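Phosphodiesterase (Trypanosoma brucei brucei, PDB 5H2Q) is a metal-binding, mainly helical protein of the cyclic nucleotide phosphodiesterase family, belonging to the HD clan. Local coordinates at residues Glu262-Gln267 / Pro280-Ser285. Numbering follows the deposited sequence.
Sequences EEFYRQ and PMFDRS. With LLI ((4~{a}~{S},8~{a}~{R})-2-cycloheptyl-4-[4-methoxy-3-[2-(2-oxidanylideneimidazolidin-1-yl)ethoxy]phenyl]-4~{a},5,8,8~{a}-tetrahydrophthalazin-1-one), chain E.
Phe264 and Phe282 form an offset stack, their ring centroids 4.6 Å apart. The planes are tilted by 26°, and flat apolar rings suit this buried place. CE2 of Phe282 lies over one face of Phe264, 3.6 Å from Phe264 CG, while the amide of Gln267 covers the other face of Phe282. That amide is flat enough to lie against a ring yet polar enough to bond Asn136 and Glu271. Met281, a flexible thioether, adds a Met-aromatic contact: CG stands anti to the backbone N (chi1 -155°), and SD reaches the edge of Phe264, 3.7 Å from Phe264 CE2. Phe264 and Met281 line the ligand pocket, with Met281 CG 3.5 Å and Phe264 CD2 3.6 Å from C31 of LLI.

The side chain of Tyr265 leaves the helix toward 280-285 and lays one ring face against CA of Arg284, a CH-pi contact 3.9 Å from the centroid. Tyrosine supplies that face and also a hydroxyl, which a water joins to Asp283 O. The long chain of Arg284, bent at chi2 and chi3, passes Tyr265 CB. Glu262 OE2 comes over one face of the Arg284 guanidinium, 2.8 Å from Arg284 NH1, in a salt bridge whose flat groups are steeply inclined; Arg284 NH2 bonds Glu262 OE1 only weakly. Arg266 instead meets OE1 in its own guanidinium plane, through a nearly straight NE bond of 173°. The two arginines thus share Glu262 OE1, which probably eases their repulsion, helped by Asp269, which pairs with Arg284 NE.

The contact folds the loop leading to helix 290-312, including its 3-10 turn 280-282, back against helix 250-274, from which the loop emerges.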
loop_
_atom_site.group_PDB
_atom_site.type_symbol
_atom_site.label_atom_id
_atom_site.label_comp_id
_atom_site.label_asym_id
_atom_site.label_seq_id
_atom_site.Cartn_x
_atom_site.Cartn_y
_atom_site.Cartn_z
ATOM N N GLU A 262 -6.451 16.193 4.490
ATOM C CA GLU A 262 -7.894 16.319 4.329
ATOM C C GLU A 262 -8.613 15.117 4.921
ATOM O O GLU A 262 -9.574 15.298 5.667
ATOM C CB GLU A 262 -8.304 16.564 2.867
ATOM C CG GLU A 262 -9.800 16.757 2.638
ATOM C CD GLU A 262 -10.516 17.796 3.496
ATOM O OE1 GLU A 262 -11.715 17.586 3.784
ATOM O OE2 GLU A 262 -9.879 18.789 3.919
ATOM N N GLU A 263 -8.094 13.899 4.675
ATOM C CA GLU A 263 -8.729 12.722 5.256
ATOM C C GLU A 263 -8.701 12.762 6.792
ATOM O O GLU A 263 -9.747 12.572 7.412
ATOM C CB GLU A 263 -8.047 11.441 4.750
ATOM C CG GLU A 263 -8.825 10.220 5.201
ATOM C CD GLU A 263 -8.344 8.982 4.493
ATOM O OE1 GLU A 263 -8.682 8.815 3.298
ATOM O OE2 GLU A 263 -7.682 8.154 5.155
ATOM N N PHE A 264 -7.516 13.029 7.391
ATOM C CA PHE A 264 -7.304 13.105 8.835
ATOM C C PHE A 264 -8.226 14.149 9.470
ATOM O O PHE A 264 -8.875 13.856 10.468
ATOM C CB PHE A 264 -5.826 13.370 9.160
ATOM C CG PHE A 264 -4.902 12.169 9.138
ATOM C CD1 PHE A 264 -5.280 10.983 8.511
ATOM C CD2 PHE A 264 -3.637 12.237 9.702
ATOM C CE1 PHE A 264 -4.420 9.881 8.476
ATOM C CE2 PHE A 264 -2.776 11.131 9.674
ATOM C CZ PHE A 264 -3.174 9.959 9.059
ATOM N N TYR A 265 -8.365 15.318 8.818
ATOM C CA TYR A 265 -9.239 16.399 9.287
ATOM C C TYR A 265 -10.705 15.992 9.295
ATOM O O TYR A 265 -11.442 16.383 10.213
ATOM C CB TYR A 265 -9.031 17.668 8.433
ATOM C CG TYR A 265 -7.760 18.431 8.730
ATOM C CD1 TYR A 265 -6.936 18.070 9.795
ATOM C CD2 TYR A 265 -7.391 19.533 7.966
ATOM C CE1 TYR A 265 -5.797 18.803 10.108
ATOM C CE2 TYR A 265 -6.252 20.271 8.268
ATOM C CZ TYR A 265 -5.449 19.897 9.331
ATOM O OH TYR A 265 -4.305 20.599 9.606
ATOM N N ARG A 266 -11.140 15.182 8.307
ATOM C CA ARG A 266 -12.520 14.692 8.278
ATOM C C ARG A 266 -12.772 13.739 9.440
ATOM O O ARG A 266 -13.881 13.697 9.969
ATOM C CB ARG A 266 -12.852 14.007 6.954
ATOM C CG ARG A 266 -12.827 14.969 5.790
ATOM C CD ARG A 266 -13.431 14.383 4.544
ATOM N NE ARG A 266 -13.208 15.284 3.411
ATOM C CZ ARG A 266 -13.606 15.043 2.167
ATOM N NH1 ARG A 266 -14.260 13.925 1.875
ATOM N NH2 ARG A 266 -13.355 15.918 1.206
ATOM N N GLN A 267 -11.749 12.949 9.819
ATOM C CA GLN A 267 -11.902 12.055 10.968
ATOM C C GLN A 267 -12.070 12.923 12.227
ATOM O O GLN A 267 -12.973 12.672 13.029
ATOM C CB GLN A 267 -10.700 11.118 11.133
ATOM C CG GLN A 267 -10.773 10.343 12.461
ATOM C CD GLN A 267 -9.748 9.254 12.625
ATOM O OE1 GLN A 267 -9.319 8.625 11.663
ATOM N NE2 GLN A 267 -9.367 8.980 13.864
ATOM N N PRO A 280 -4.184 16.218 17.885
ATOM C CA PRO A 280 -3.937 17.460 17.114
ATOM C C PRO A 280 -3.774 17.306 15.598
ATOM O O PRO A 280 -4.179 18.192 14.848
ATOM C CB PRO A 280 -2.667 18.047 17.755
ATOM C CG PRO A 280 -2.141 16.992 18.667
ATOM C CD PRO A 280 -3.300 16.137 19.064
ATOM N N MET A 281 -3.206 16.180 15.154
ATOM C CA MET A 281 -2.978 15.829 13.747
ATOM C C MET A 281 -4.289 15.769 12.925
ATOM O O MET A 281 -4.260 15.944 11.702
ATOM C CB MET A 281 -2.309 14.451 13.714
ATOM C CG MET A 281 -1.499 14.214 12.506
ATOM S SD MET A 281 -0.802 12.561 12.520
ATOM C CE MET A 281 0.793 12.901 13.270
ATOM N N PHE A 282 -5.425 15.506 13.606
ATOM C CA PHE A 282 -6.754 15.356 13.004
ATOM C C PHE A 282 -7.688 16.579 13.200
ATOM O O PHE A 282 -8.826 16.556 12.742
ATOM C CB PHE A 282 -7.415 14.060 13.543
ATOM C CG PHE A 282 -6.587 12.800 13.408
ATOM C CD1 PHE A 282 -5.593 12.495 14.334
ATOM C CD2 PHE A 282 -6.800 11.918 12.357
ATOM C CE1 PHE A 282 -4.826 11.331 14.209
ATOM C CE2 PHE A 282 -6.034 10.754 12.231
ATOM C CZ PHE A 282 -5.044 10.471 13.151
ATOM N N ASP A 283 -7.189 17.661 13.830
ATOM C CA ASP A 283 -7.947 18.883 14.132
ATOM C C ASP A 283 -8.018 19.900 12.955
ATOM O O ASP A 283 -7.032 20.552 12.656
ATOM C CB ASP A 283 -7.366 19.515 15.397
ATOM C CG ASP A 283 -8.378 20.233 16.249
ATOM O OD1 ASP A 283 -9.122 21.074 15.702
ATOM O OD2 ASP A 283 -8.405 19.978 17.469
ATOM N N ARG A 284 -9.178 20.014 12.291
ATOM C CA ARG A 284 -9.404 20.872 11.111
ATOM C C ARG A 284 -9.398 22.366 11.434
ATOM O O ARG A 284 -8.636 23.105 10.804
ATOM C CB ARG A 284 -10.695 20.459 10.377
ATOM C CG ARG A 284 -11.180 21.408 9.281
ATOM C CD ARG A 284 -10.938 20.856 7.903
ATOM N NE ARG A 284 -11.735 19.657 7.646
ATOM C CZ ARG A 284 -12.164 19.293 6.444
ATOM N NH1 ARG A 284 -11.906 20.046 5.382
ATOM N NH2 ARG A 284 -12.876 18.185 6.296
ATOM N N SER A 285 -10.263 22.804 12.384
ATOM C CA SER A 285 -10.397 24.201 12.837
ATOM C C SER A 285 -9.076 24.733 13.404
ATOM O O SER A 285 -8.632 25.803 12.979
ATOM C CB SER A 285 -11.529 24.338 13.852
ATOM O OG SER A 285 -11.279 23.550 15.003
HETATM C C2 LLI E . 1.398 10.877 6.584
HETATM C C3 LLI E . 1.422 10.756 5.178
HETATM O O1 LLI E . 1.678 12.124 7.088
HETATM C C12 LLI E . -0.292 6.149 6.996
HETATM C C14 LLI E . -1.419 5.619 7.920
HETATM C C15 LLI E . -1.031 5.600 9.395
HETATM C C16 LLI E . 0.904 5.183 6.984
HETATM C C17 LLI E . 0.485 3.736 6.879
HETATM C C18 LLI E . -1.891 4.235 7.446
HETATM C C19 LLI E . -0.734 3.301 7.196
HETATM C C21 LLI E . 0.284 6.858 11.117
HETATM C C22 LLI E . -0.269 8.227 11.674
HETATM C C23 LLI E . 1.840 6.750 11.162
HETATM C C24 LLI E . 0.067 8.601 13.119
HETATM C C25 LLI E . 2.561 6.920 12.497
HETATM C C26 LLI E . 2.706 8.366 12.984
HETATM C C27 LLI E . 1.459 9.185 13.355
HETATM C C28 LLI E . 1.685 12.285 8.515
HETATM C C29 LLI E . 1.911 13.745 8.787
HETATM C C4 LLI E . 0.990 9.801 7.360
HETATM C C5 LLI E . 1.015 9.567 4.581
HETATM C C6 LLI E . 0.587 8.609 6.759
HETATM C C7 LLI E . 0.599 8.508 5.371
HETATM O O8 LLI E . 1.875 11.855 4.498
HETATM C C9 LLI E . 1.702 11.880 3.077
HETATM C C10 LLI E . 0.146 7.472 7.602
HETATM N N11 LLI E . 0.157 7.695 8.904
HETATM N N13 LLI E . -0.233 6.687 9.746
HETATM O O20 LLI E . -1.373 4.718 10.166
HETATM N N30 LLI E . 0.693 14.557 8.629
HETATM C C31 LLI E . -0.611 14.130 9.141
HETATM C C32 LLI E . 0.553 15.549 7.697
HETATM C C33 LLI E . -1.531 15.261 8.696
HETATM N N34 LLI E . -0.723 15.964 7.713
HETATM O O35 LLI E . 1.458 16.003 7.011
HETATM O O HOH W 1 -4.264 20.730 12.302
#